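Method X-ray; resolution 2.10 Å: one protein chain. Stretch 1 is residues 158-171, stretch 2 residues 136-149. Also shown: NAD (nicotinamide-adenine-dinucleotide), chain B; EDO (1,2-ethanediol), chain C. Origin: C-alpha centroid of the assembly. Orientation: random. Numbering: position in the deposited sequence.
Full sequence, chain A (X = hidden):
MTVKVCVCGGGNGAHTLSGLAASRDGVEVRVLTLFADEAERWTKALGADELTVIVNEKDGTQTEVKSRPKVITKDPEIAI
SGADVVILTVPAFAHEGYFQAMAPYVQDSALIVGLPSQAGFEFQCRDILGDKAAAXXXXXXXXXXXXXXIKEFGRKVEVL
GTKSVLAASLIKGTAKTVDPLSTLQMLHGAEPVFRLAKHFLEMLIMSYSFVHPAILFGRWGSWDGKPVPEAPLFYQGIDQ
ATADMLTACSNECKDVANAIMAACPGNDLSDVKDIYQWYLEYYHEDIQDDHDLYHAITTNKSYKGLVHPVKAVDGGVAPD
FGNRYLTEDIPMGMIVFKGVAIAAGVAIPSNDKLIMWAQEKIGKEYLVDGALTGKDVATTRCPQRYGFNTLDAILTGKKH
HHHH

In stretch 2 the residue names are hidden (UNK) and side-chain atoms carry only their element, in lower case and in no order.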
ATOM      1  N   GLU A 158     -11.489   1.603  17.722  1.00 19.14           N
ATOM      2  CA  GLU A 158     -11.424   3.063  17.889  1.00 19.26           C
ATOM      3  C   GLU A 158     -10.700   3.779  16.739  1.00 19.12           C
ATOM      4  O   GLU A 158      -9.606   3.378  16.336  1.00 19.08           O
ATOM      5  CB  GLU A 158     -10.759   3.418  19.233  1.00 19.27           C
ATOM      6  CG  GLU A 158     -10.806   4.908  19.600  1.00 19.40           C
ATOM      7  CD  GLU A 158     -10.048   5.251  20.879  1.00 19.68           C
ATOM      8  OE1 GLU A 158      -9.259   4.415  21.374  1.00 20.26           O
ATOM      9  OE2 GLU A 158     -10.239   6.376  21.390  1.00 20.18           O
ATOM     10  N   VAL A 159     -11.319   4.843  16.228  1.00 19.09           N
ATOM     11  CA  VAL A 159     -10.719   5.692  15.192  1.00 19.03           C
ATOM     12  C   VAL A 159     -10.095   6.943  15.826  1.00 19.02           C
ATOM     13  O   VAL A 159     -10.789   7.731  16.478  1.00 19.01           O
ATOM     14  CB  VAL A 159     -11.758   6.096  14.101  1.00 19.06           C
ATOM     15  CG1 VAL A 159     -11.165   7.102  13.117  1.00 18.93           C
ATOM     16  CG2 VAL A 159     -12.274   4.865  13.356  1.00 18.97           C
ATOM     17  N   LEU A 160      -8.789   7.112  15.631  1.00 19.00           N
ATOM     18  CA  LEU A 160      -8.049   8.245  16.198  1.00 19.03           C
ATOM     19  C   LEU A 160      -8.077   9.493  15.307  1.00 18.92           C
ATOM     20  O   LEU A 160      -7.962  10.615  15.809  1.00 19.01           O
ATOM     21  CB  LEU A 160      -6.595   7.855  16.512  1.00 19.08           C
ATOM     22  CG  LEU A 160      -6.221   6.919  17.678  1.00 19.37           C
ATOM     23  CD1 LEU A 160      -6.916   7.292  18.993  1.00 19.59           C
ATOM     24  CD2 LEU A 160      -6.446   5.444  17.341  1.00 19.65           C
ATOM     25  N   GLY A 161      -8.225   9.292  13.997  1.00 18.73           N
ATOM     26  CA  GLY A 161      -8.284  10.394  13.029  1.00 18.49           C
ATOM     27  C   GLY A 161      -8.637   9.953  11.614  1.00 18.30           C
ATOM     28  O   GLY A 161      -8.463   8.785  11.264  1.00 18.24           O
ATOM     29  N   THR A 162      -9.124  10.897  10.806  1.00 18.13           N
ATOM     30  CA  THR A 162      -9.549  10.633   9.422  1.00 17.99           C
ATOM     31  C   THR A 162      -8.995  11.689   8.452  1.00 17.95           C
ATOM     32  O   THR A 162      -9.087  12.893   8.716  1.00 17.85           O
ATOM     33  CB  THR A 162     -11.100  10.584   9.307  1.00 17.99           C
ATOM     34  OG1 THR A 162     -11.628   9.638  10.244  1.00 17.96           O
ATOM     35  CG2 THR A 162     -11.546  10.195   7.897  1.00 18.00           C
ATOM     36  N   LYS A 163      -8.427  11.227   7.336  1.00 17.80           N
ATOM     37  CA  LYS A 163      -7.889  12.100   6.280  1.00 17.74           C
ATOM     38  C   LYS A 163      -8.982  12.972   5.648  1.00 17.55           C
ATOM     39  O   LYS A 163     -10.145  12.566   5.587  1.00 17.47           O
ATOM     40  CB  LYS A 163      -7.208  11.268   5.184  1.00 17.79           C
ATOM     41  CG  LYS A 163      -6.039  10.395   5.643  1.00 18.10           C
ATOM     42  CD  LYS A 163      -4.711  11.138   5.598  1.00 18.79           C
ATOM     43  CE  LYS A 163      -3.543  10.195   5.852  1.00 19.18           C
ATOM     44  NZ  LYS A 163      -2.232  10.903   5.832  1.00 19.54           N
ATOM     45  N   SER A 164      -8.603  14.160   5.177  1.00 17.33           N
ATOM     46  CA  SER A 164      -9.559  15.079   4.545  1.00 17.18           C
ATOM     47  C   SER A 164      -9.794  14.799   3.051  1.00 16.94           C
ATOM     48  O   SER A 164     -10.917  14.959   2.562  1.00 16.93           O
ATOM     49  CB  SER A 164      -9.163  16.545   4.780  1.00 17.21           C
ATOM     50  OG  SER A 164      -7.909  16.853   4.195  1.00 17.79           O
ATOM     51  N   VAL A 165      -8.737  14.394   2.342  1.00 16.61           N
ATOM     52  CA  VAL A 165      -8.817  14.005   0.917  1.00 16.29           C
ATOM     53  C   VAL A 165      -8.013  12.722   0.629  1.00 15.99           C
ATOM     54  O   VAL A 165      -7.105  12.381   1.393  1.00 15.97           O
ATOM     55  CB  VAL A 165      -8.344  15.146  -0.042  1.00 16.35           C
ATOM     56  CG1 VAL A 165      -9.341  16.306  -0.060  1.00 16.46           C
ATOM     57  CG2 VAL A 165      -6.937  15.635   0.317  1.00 16.34           C
ATOM     58  N   LEU A 166      -8.345  12.028  -0.468  1.00 15.62           N
ATOM     59  CA  LEU A 166      -7.657  10.783  -0.879  1.00 15.27           C
ATOM     60  C   LEU A 166      -7.880  10.443  -2.368  1.00 15.01           C
ATOM     61  O   LEU A 166      -8.954  10.709  -2.909  1.00 14.95           O
ATOM     62  CB  LEU A 166      -8.102   9.605   0.002  1.00 15.22           C
ATOM     63  CG  LEU A 166      -7.155   8.413   0.202  1.00 15.39           C
ATOM     64  CD1 LEU A 166      -5.951   8.793   1.061  1.00 15.32           C
ATOM     65  CD2 LEU A 166      -7.899   7.242   0.830  1.00 15.24           C
ATOM     66  N   ALA A 167      -6.875   9.841  -3.012  1.00 14.74           N
ATOM     67  CA  ALA A 167      -6.913   9.560  -4.462  1.00 14.53           C
ATOM     68  C   ALA A 167      -6.744   8.078  -4.847  1.00 14.40           C
ATOM     69  O   ALA A 167      -6.133   7.301  -4.105  1.00 14.33           O
ATOM     70  CB  ALA A 167      -5.878  10.418  -5.193  1.00 14.55           C
ATOM     71  N   ALA A 168      -7.276   7.711  -6.019  1.00 14.19           N
ATOM     72  CA  ALA A 168      -7.205   6.334  -6.549  1.00 14.11           C
ATOM     73  C   ALA A 168      -7.161   6.260  -8.087  1.00 14.05           C
ATOM     74  O   ALA A 168      -7.736   7.110  -8.769  1.00 14.01           O
ATOM     75  CB  ALA A 168      -8.371   5.503  -6.020  1.00 14.10           C
ATOM     76  N   SER A 169      -6.489   5.234  -8.617  1.00 14.01           N
ATOM     77  CA  SER A 169      -6.432   4.975 -10.068  1.00 14.04           C
ATOM     78  C   SER A 169      -7.386   3.850 -10.506  1.00 14.13           C
ATOM     79  O   SER A 169      -7.886   3.095  -9.667  1.00 13.99           O
ATOM     80  CB  SER A 169      -4.993   4.664 -10.509  1.00 14.03           C
ATOM     81  OG  SER A 169      -4.530   3.438  -9.965  1.00 13.83           O
ATOM     82  N   LEU A 170      -7.626   3.741 -11.818  1.00 14.29           N
ATOM     83  CA  LEU A 170      -8.586   2.767 -12.365  1.00 14.36           C
ATOM     84  C   LEU A 170      -8.220   2.215 -13.756  1.00 14.45           C
ATOM     85  O   LEU A 170      -7.823   2.970 -14.649  1.00 14.47           O
ATOM     86  CB  LEU A 170      -9.996   3.385 -12.406  1.00 14.46           C
ATOM     87  CG  LEU A 170     -11.190   2.552 -12.898  1.00 14.38           C
ATOM     88  CD1 LEU A 170     -11.654   1.555 -11.838  1.00 14.37           C
ATOM     89  CD2 LEU A 170     -12.339   3.460 -13.311  1.00 14.38           C
ATOM     90  N   ILE A 171      -8.364   0.897 -13.917  1.00 14.44           N
ATOM     91  CA  ILE A 171      -8.271   0.229 -15.224  1.00 14.51           C
ATOM     92  C   ILE A 171      -9.617  -0.431 -15.558  1.00 14.60           C
ATOM     93  O   ILE A 171     -10.082  -1.310 -14.828  1.00 14.41           O
ATOM     94  CB  ILE A 171      -7.133  -0.837 -15.268  1.00 14.53           C
ATOM     95  CG1 ILE A 171      -5.764  -0.191 -15.018  1.00 14.51           C
ATOM     96  CG2 ILE A 171      -7.136  -1.585 -16.609  1.00 14.58           C
ATOM     97  CD1 ILE A 171      -4.632  -1.183 -14.784  1.00 14.44           C
ATOM     98  N   UNK A 136     -13.208  -7.845 -15.781  1.00 13.18           N
ATOM     99  CA  UNK A 136     -13.414  -7.048 -14.555  1.00 13.04           C
ATOM    100  C   UNK A 136     -12.660  -5.704 -14.573  1.00 12.99           C
ATOM    101  O   UNK A 136     -11.939  -5.407 -15.530  1.00 12.90           O
ATOM    102  c   UNK A 136     -11.537  -8.201 -13.256  1.00 12.93           C
ATOM    103  c   UNK A 136     -13.030  -7.852 -13.269  1.00 13.00           C
ATOM    104  c   UNK A 136     -13.877  -9.113 -13.139  1.00 13.05           C
ATOM    105  N   UNK A 137     -12.840  -4.903 -13.516  1.00 12.98           N
ATOM    106  CA  UNK A 137     -12.106  -3.639 -13.318  1.00 12.94           C
ATOM    107  C   UNK A 137     -11.189  -3.692 -12.085  1.00 12.90           C
ATOM    108  O   UNK A 137     -11.484  -4.406 -11.122  1.00 12.88           O
ATOM    109  o   UNK A 137     -13.773  -2.212 -14.402  1.00 13.15           O
ATOM    110  c   UNK A 137     -13.080  -2.461 -13.189  1.00 13.01           C
ATOM    111  N   UNK A 138     -10.089  -2.929 -12.116  1.00 12.74           N
ATOM    112  CA  UNK A 138      -9.097  -2.901 -11.022  1.00 12.73           C
ATOM    113  C   UNK A 138      -8.851  -1.472 -10.478  1.00 12.71           C
ATOM    114  O   UNK A 138      -8.473  -0.574 -11.236  1.00 12.65           O
ATOM    115  c   UNK A 138      -7.866  -5.061 -11.818  1.00 12.59           C
ATOM    116  c   UNK A 138      -6.461  -5.262 -14.234  1.00 12.54           C
ATOM    117  c   UNK A 138      -7.772  -3.557 -11.476  1.00 12.76           C
ATOM    118  s   UNK A 138      -6.373  -5.826 -12.533  1.00 12.85           S
ATOM    119  N   UNK A 139      -9.057  -1.282  -9.167  1.00 12.67           N
ATOM    120  CA  UNK A 139      -9.005   0.040  -8.498  1.00 12.63           C
ATOM    121  C   UNK A 139      -7.972   0.069  -7.349  1.00 12.71           C
ATOM    122  O   UNK A 139      -8.001  -0.804  -6.479  1.00 12.66           O
ATOM    123  c   UNK A 139     -12.315   3.953  -6.776  1.00 12.58           C
ATOM    124  s   UNK A 139     -12.319   2.169  -6.941  1.00 12.51           S
ATOM    125  c   UNK A 139     -10.638   1.859  -7.561  1.00 12.54           C
ATOM    126  c   UNK A 139     -10.408   0.396  -7.966  1.00 12.63           C
ATOM    127  N   UNK A 140      -7.084   1.072  -7.336  1.00 12.79           N
ATOM    128  CA  UNK A 140      -5.964   1.140  -6.363  1.00 12.90           C
ATOM    129  C   UNK A 140      -5.821   2.465  -5.576  1.00 12.97           C
ATOM    130  O   UNK A 140      -5.581   3.520  -6.172  1.00 12.80           O
ATOM    131  o   UNK A 140      -4.600  -0.490  -7.583  1.00 13.16           O
ATOM    132  c   UNK A 140      -4.632   0.830  -7.064  1.00 12.92           C
ATOM    133  N   UNK A 141      -5.928   2.388  -4.245  1.00 13.03           N
ATOM    134  CA  UNK A 141      -5.828   3.560  -3.345  1.00 13.21           C
ATOM    135  C   UNK A 141      -4.408   3.815  -2.800  1.00 13.38           C
ATOM    136  O   UNK A 141      -3.613   2.879  -2.669  1.00 13.34           O
ATOM    137  c   UNK A 141      -9.099   2.814  -3.050  1.00 13.02           C
ATOM    138  c   UNK A 141     -10.423   3.133  -3.369  1.00 13.05           C
ATOM    139  c   UNK A 141      -8.240   3.773  -2.517  1.00 13.12           C
ATOM    140  c   UNK A 141      -6.812   3.422  -2.171  1.00 13.16           C
ATOM    141  c   UNK A 141      -8.727   5.059  -2.295  1.00 13.17           C
ATOM    142  c   UNK A 141     -10.898   4.425  -3.147  1.00 13.32           C
ATOM    143  c   UNK A 141     -10.048   5.391  -2.609  1.00 13.44           C
ATOM    144  N   UNK A 142      -4.111   5.074  -2.461  1.00 13.59           N
ATOM    145  CA  UNK A 142      -2.749   5.490  -2.056  1.00 13.88           C
ATOM    146  C   UNK A 142      -2.302   5.072  -0.639  1.00 14.03           C
ATOM    147  O   UNK A 142      -1.123   4.764  -0.430  1.00 14.07           O
ATOM    148  c   UNK A 142      -3.058   9.440  -1.737  1.00 14.10           C
ATOM    149  o   UNK A 142      -1.868   9.824  -1.791  1.00 14.71           O
ATOM    150  o   UNK A 142      -4.018  10.227  -1.886  1.00 13.71           O
ATOM    151  c   UNK A 142      -3.361   7.964  -1.463  1.00 13.81           C
ATOM    152  c   UNK A 142      -2.509   6.998  -2.300  1.00 13.95           C
ATOM    153  N   UNK A 143      -3.236   5.076   0.315  1.00 14.11           N
ATOM    154  CA  UNK A 143      -2.985   4.645   1.707  1.00 14.19           C
ATOM    155  C   UNK A 143      -4.311   4.335   2.434  1.00 14.17           C
ATOM    156  O   UNK A 143      -5.381   4.425   1.828  1.00 14.15           O
ATOM    157  o   UNK A 143      -1.659   5.099   3.731  1.00 14.51           O
ATOM    158  c   UNK A 143      -2.109   5.678   2.498  1.00 14.25           C
ATOM    159  c   UNK A 143      -2.874   6.973   2.783  1.00 14.16           C
ATOM    160  N   UNK A 144      -4.239   3.957   3.713  1.00 14.23           N
ATOM    161  CA  UNK A 144      -5.442   3.678   4.516  1.00 14.24           C
ATOM    162  C   UNK A 144      -6.157   4.978   4.931  1.00 14.31           C
ATOM    163  O   UNK A 144      -5.498   5.940   5.328  1.00 14.23           O
ATOM    164  c   UNK A 144      -5.089   2.830   5.752  1.00 14.20           C
ATOM    165  c   UNK A 144      -6.222   2.151   6.540  1.00 14.21           C
ATOM    166  c   UNK A 144      -5.759   1.741   7.929  1.00 14.22           C
ATOM    167  c   UNK A 144      -6.797   0.940   5.796  1.00 14.11           C
ATOM    168  N   UNK A 145      -7.507   5.013   4.822  1.00 14.45           N
ATOM    169  CA  UNK A 145      -8.312   6.200   5.159  1.00 14.60           C
ATOM    170  C   UNK A 145      -8.265   6.681   6.620  1.00 14.78           C
ATOM    171  O   UNK A 145      -8.496   7.869   6.868  1.00 14.75           O
ATOM    172  c   UNK A 145      -9.744   5.767   4.807  1.00 14.66           C
ATOM    173  c   UNK A 145      -8.358   3.920   4.314  1.00 14.43           C
ATOM    174  c   UNK A 145      -9.582   4.636   3.847  1.00 14.52           C
ATOM    175  N   UNK A 146      -7.983   5.783   7.565  1.00 14.97           N
ATOM    176  CA  UNK A 146      -8.002   6.132   8.996  1.00 15.19           C
ATOM    177  C   UNK A 146      -6.730   5.716   9.746  1.00 15.45           C
ATOM    178  O   UNK A 146      -5.970   4.862   9.284  1.00 15.54           O
ATOM    179  c   UNK A 146     -10.474   5.353   8.904  1.00 14.83           C
ATOM    180  c   UNK A 146     -10.900   4.201   8.162  1.00 14.64           C
ATOM    181  c   UNK A 146     -12.855   3.613   6.778  1.00 14.67           C
ATOM    182  c   UNK A 146     -12.288   2.382   6.559  1.00 14.72           C
ATOM    183  c   UNK A 146     -10.343   2.936   7.923  1.00 14.71           C
ATOM    184  c   UNK A 146     -11.462   6.287   8.761  1.00 14.71           C
ATOM    185  n   UNK A 146     -12.469   5.795   7.965  1.00 14.55           N
ATOM    186  c   UNK A 146     -12.151   4.517   7.584  1.00 14.64           C
ATOM    187  c   UNK A 146     -11.045   2.036   7.121  1.00 14.77           C
ATOM    188  c   UNK A 146      -9.205   5.488   9.711  1.00 15.03           C
ATOM    189  N   UNK A 147      -6.511   6.336  10.906  1.00 15.77           N
ATOM    190  CA  UNK A 147      -5.593   5.811  11.919  1.00 16.10           C
ATOM    191  C   UNK A 147      -6.441   5.143  13.004  1.00 16.28           C
ATOM    192  O   UNK A 147      -7.239   5.810  13.671  1.00 16.30           O
ATOM    193  c   UNK A 147      -4.737   6.927  12.504  1.00 16.07           C
ATOM    194  N   UNK A 148      -6.273   3.828  13.167  1.00 16.57           N
ATOM    195  CA  UNK A 148      -7.190   3.018  13.985  1.00 16.80           C
ATOM    196  C   UNK A 148      -6.519   1.870  14.757  1.00 17.14           C
ATOM    197  O   UNK A 148      -5.478   1.356  14.340  1.00 17.01           O
ATOM    198  c   UNK A 148      -8.331   2.474  13.111  1.00 16.78           C
ATOM    199  s   UNK A 148      -7.802   1.589  11.603  1.00 16.28           S
ATOM    200  N   UNK A 149      -7.128   1.479  15.882  1.00 17.57           N
ATOM    201  CA  UNK A 149      -6.624   0.385  16.730  1.00 18.23           C
ATOM    202  C   UNK A 149      -7.750  -0.379  17.448  1.00 18.24           C
ATOM    203  O   UNK A 149      -8.692   0.228  17.966  1.00 18.21           O
ATOM    204  n   UNK A 149      -1.529   1.252  20.928  1.00 22.93           N
ATOM    205  c   UNK A 149      -4.826  -0.175  18.498  1.00 18.90           C
ATOM    206  n   UNK A 149      -0.433   1.619  18.946  1.00 23.00           N
ATOM    207  c   UNK A 149      -5.604   0.913  17.751  1.00 18.20           C
ATOM    208  c   UNK A 149      -1.524   1.238  19.599  1.00 22.40           C
ATOM    209  c   UNK A 149      -3.857   0.404  19.525  1.00 19.22           C
ATOM    210  n   UNK A 149      -2.600   0.845  18.919  1.00 21.54           N
TER
HETATM  211  PA  NAD B 405      -3.009  -5.607  10.728  1.00 17.38           P
HETATM  212  O1A NAD B 405      -1.632  -5.828  11.220  1.00 16.79           O
HETATM  213  O2A NAD B 405      -3.902  -5.185  11.832  1.00 16.80           O
HETATM  214  O5B NAD B 405      -3.566  -6.950  10.021  1.00 17.88           O
HETATM  215  C5B NAD B 405      -3.540  -8.206  10.672  1.00 18.74           C
HETATM  216  C4B NAD B 405      -4.368  -9.220   9.885  1.00 19.15           C
HETATM  217  O4B NAD B 405      -3.631  -9.715   8.778  1.00 19.67           O
HETATM  218  C3B NAD B 405      -4.755 -10.442  10.709  1.00 19.45           C
HETATM  219  O3B NAD B 405      -6.013 -10.296  11.328  1.00 19.27           O
HETATM  220  C2B NAD B 405      -4.753 -11.577   9.701  1.00 19.89           C
HETATM  221  O2B NAD B 405      -6.030 -11.762   9.131  1.00 19.77           O
HETATM  222  C1B NAD B 405      -3.775 -11.118   8.632  1.00 20.32           C
HETATM  223  N9A NAD B 405      -2.491 -11.815   8.856  1.00 20.65           N
HETATM  224  C8A NAD B 405      -1.467 -11.386   9.666  1.00 20.85           C
HETATM  225  N7A NAD B 405      -0.468 -12.295   9.626  1.00 21.07           N
HETATM  226  C5A NAD B 405      -0.835 -13.302   8.804  1.00 20.90           C
HETATM  227  C6A NAD B 405      -0.185 -14.470   8.416  1.00 20.89           C
HETATM  228  N6A NAD B 405       0.902 -14.864   9.077  1.00 21.11           N
HETATM  229  N1A NAD B 405      -0.815 -15.341   7.540  1.00 20.75           N
HETATM  230  C2A NAD B 405      -2.079 -15.045   7.058  1.00 20.85           C
HETATM  231  N3A NAD B 405      -2.716 -13.881   7.454  1.00 20.81           N
HETATM  232  C4A NAD B 405      -2.106 -13.018   8.312  1.00 20.74           C
HETATM  233  O3  NAD B 405      -2.968  -4.512   9.534  1.00 17.10           O
HETATM  234  PN  NAD B 405      -3.837  -3.150   9.556  1.00 17.18           P
HETATM  235  O1N NAD B 405      -3.473  -2.385  10.770  1.00 17.27           O
HETATM  236  O2N NAD B 405      -5.259  -3.483   9.303  1.00 16.78           O
HETATM  237  O5D NAD B 405      -3.279  -2.309   8.296  1.00 17.62           O
HETATM  238  C5D NAD B 405      -3.304  -2.790   6.967  1.00 17.80           C
HETATM  239  C4D NAD B 405      -2.315  -1.997   6.108  1.00 18.04           C
HETATM  240  O4D NAD B 405      -2.568  -0.600   6.191  1.00 18.01           O
HETATM  241  C3D NAD B 405      -0.875  -2.223   6.551  1.00 18.20           C
HETATM  242  O3D NAD B 405      -0.074  -2.474   5.419  1.00 18.22           O
HETATM  243  C2D NAD B 405      -0.476  -0.920   7.225  1.00 18.11           C
HETATM  244  O2D NAD B 405       0.885  -0.623   7.017  1.00 18.04           O
HETATM  245  C1D NAD B 405      -1.398   0.108   6.575  1.00 18.05           C
HETATM  246  N1N NAD B 405      -1.714   1.261   7.453  1.00 18.12           N
HETATM  247  C2N NAD B 405      -2.226   1.088   8.718  1.00 18.04           C
HETATM  248  C3N NAD B 405      -2.521   2.193   9.525  1.00 18.06           C
HETATM  249  C7N NAD B 405      -3.306   2.011  10.800  1.00 18.01           C
HETATM  250  O7N NAD B 405      -3.499   3.055  11.605  1.00 17.76           O
HETATM  251  N7N NAD B 405      -3.826   0.741  11.129  1.00 18.20           N
HETATM  252  C4N NAD B 405      -2.288   3.480   9.032  1.00 18.12           C
HETATM  253  C5N NAD B 405      -1.771   3.650   7.747  1.00 18.14           C
HETATM  254  C6N NAD B 405      -1.492   2.527   6.969  1.00 18.11           C
HETATM  255  C1  EDO C 406       3.035  10.221  -0.972  1.00 16.99           C
HETATM  256  O1  EDO C 406       3.838   9.039  -1.079  1.00 16.48           O
HETATM  257  C2  EDO C 406       1.760  10.061  -1.794  1.00 17.07           C
HETATM  258  O2  EDO C 406       0.878   9.139  -1.140  1.00 17.16           O
HETATM  259  O   HOH W   1      -5.431   0.700 -11.097  1.00 10.52           O

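Position 136 carries three side-chain carbons, one bearing the other two; the nearest is 7.2 Å from Ile-171 O, so none makes contact. A fork at the first carbon with no oxygen is valine, Val-136.

Position 137 has one carbon followed by one oxygen. Its CB lies 4.5 Å from Leu-170 CD1, and its CA makes a CA-H...O contact with Ile-171 O at 3.4 Å. The pattern is that of serine, Ser-137.

At position 138 two carbons, a sulfur and a last carbon form an unbranched chain whose end comes 4.4 Å from Ile-171 CG2. Only methionine fits, and Met-138 closes a backbone ring with Ile-171: Met-138 N to Ile-171 O is 3.2 Å, Ile-171 N to Met-138 O 3.1 Å.

Position 139 repeats the same unbranched chain with sulfur, here fully extended on the other face of the sheet, with its terminal carbon 4.3 Å from Ala-168 CB. This is Met-139, whose CB also packs 4.2 Å from Leu-170 CD1.

Position 140 again shows one carbon and one oxygen, the carbon 3.9 Å from Ser-169 OG; this is Ser-140. Its N and O pair with Ser-169: Ser-140 N to Ser-169 O is 3.2 Å, Ser-169 N to Ser-140 O 3.1 Å.

Position 141 has one carbon and a ring of six carbons without oxygen. Ala-168 CB sits over one face of this ring, 3.7 Å from the centroid of its six carbons. The residue is phenylalanine, Phe-141.

Position 142 bears three carbons, the third carrying two oxygens, one of which accepts a hydrogen bond from Ala-167 N at 3.1 Å. This is Glu-142, the accepting atom is OE2, and Glu-142 N reaches Ala-167 O only weakly, at 3.4 Å.

Position 143 has a carbon carrying one oxygen and one carbon, the latter 4.0 Å from Leu-166 CD1, identifying Thr-143.

Position 144 has four carbons forked at the second, and its CA-to-CB bond points away from stretch 1. This is Leu-144, with CD2 3.6 Å from NAD C3N.

At position 145 three carbons close a ring onto the backbone N, one of them 4.3 Å from Leu-166 CD2, which defines Pro-145.

Position 146 holds one carbon, then fused five- and six-membered rings of eight carbons and one nitrogen. Thr-162 OG1 lies at the ring edge, 3.7 Å from a ring carbon, CD1 of Trp-146.

Position 147 has a single carbon, and its backbone O accepts from Leu-160 N at 2.8 Å: Ala-147.

Position 148 has one carbon and one sulfur, and its CA makes a CA-H...O contact with Glu-158 O at 3.4 Å. This is Cys-148, whose N donates to NAD O7N at 3.3 Å.

Position 149 has three carbons, a nitrogen, and a carbon with two more nitrogens; its N lies 3.2 Å from Glu-158 O, and Glu-158 N 3.1 Å from its O. This is Arg-149.

The contact is thus two antiparallel ladders, offset by one residue and separated by loops. Backbone hydrogen bonds set each register, while Leu-166 fills the space between Phe-141, Glu-142, Thr-143 and Pro-145, helping join the two ladders.

Stretch 2 136-149: VSMMSFETLPWACR
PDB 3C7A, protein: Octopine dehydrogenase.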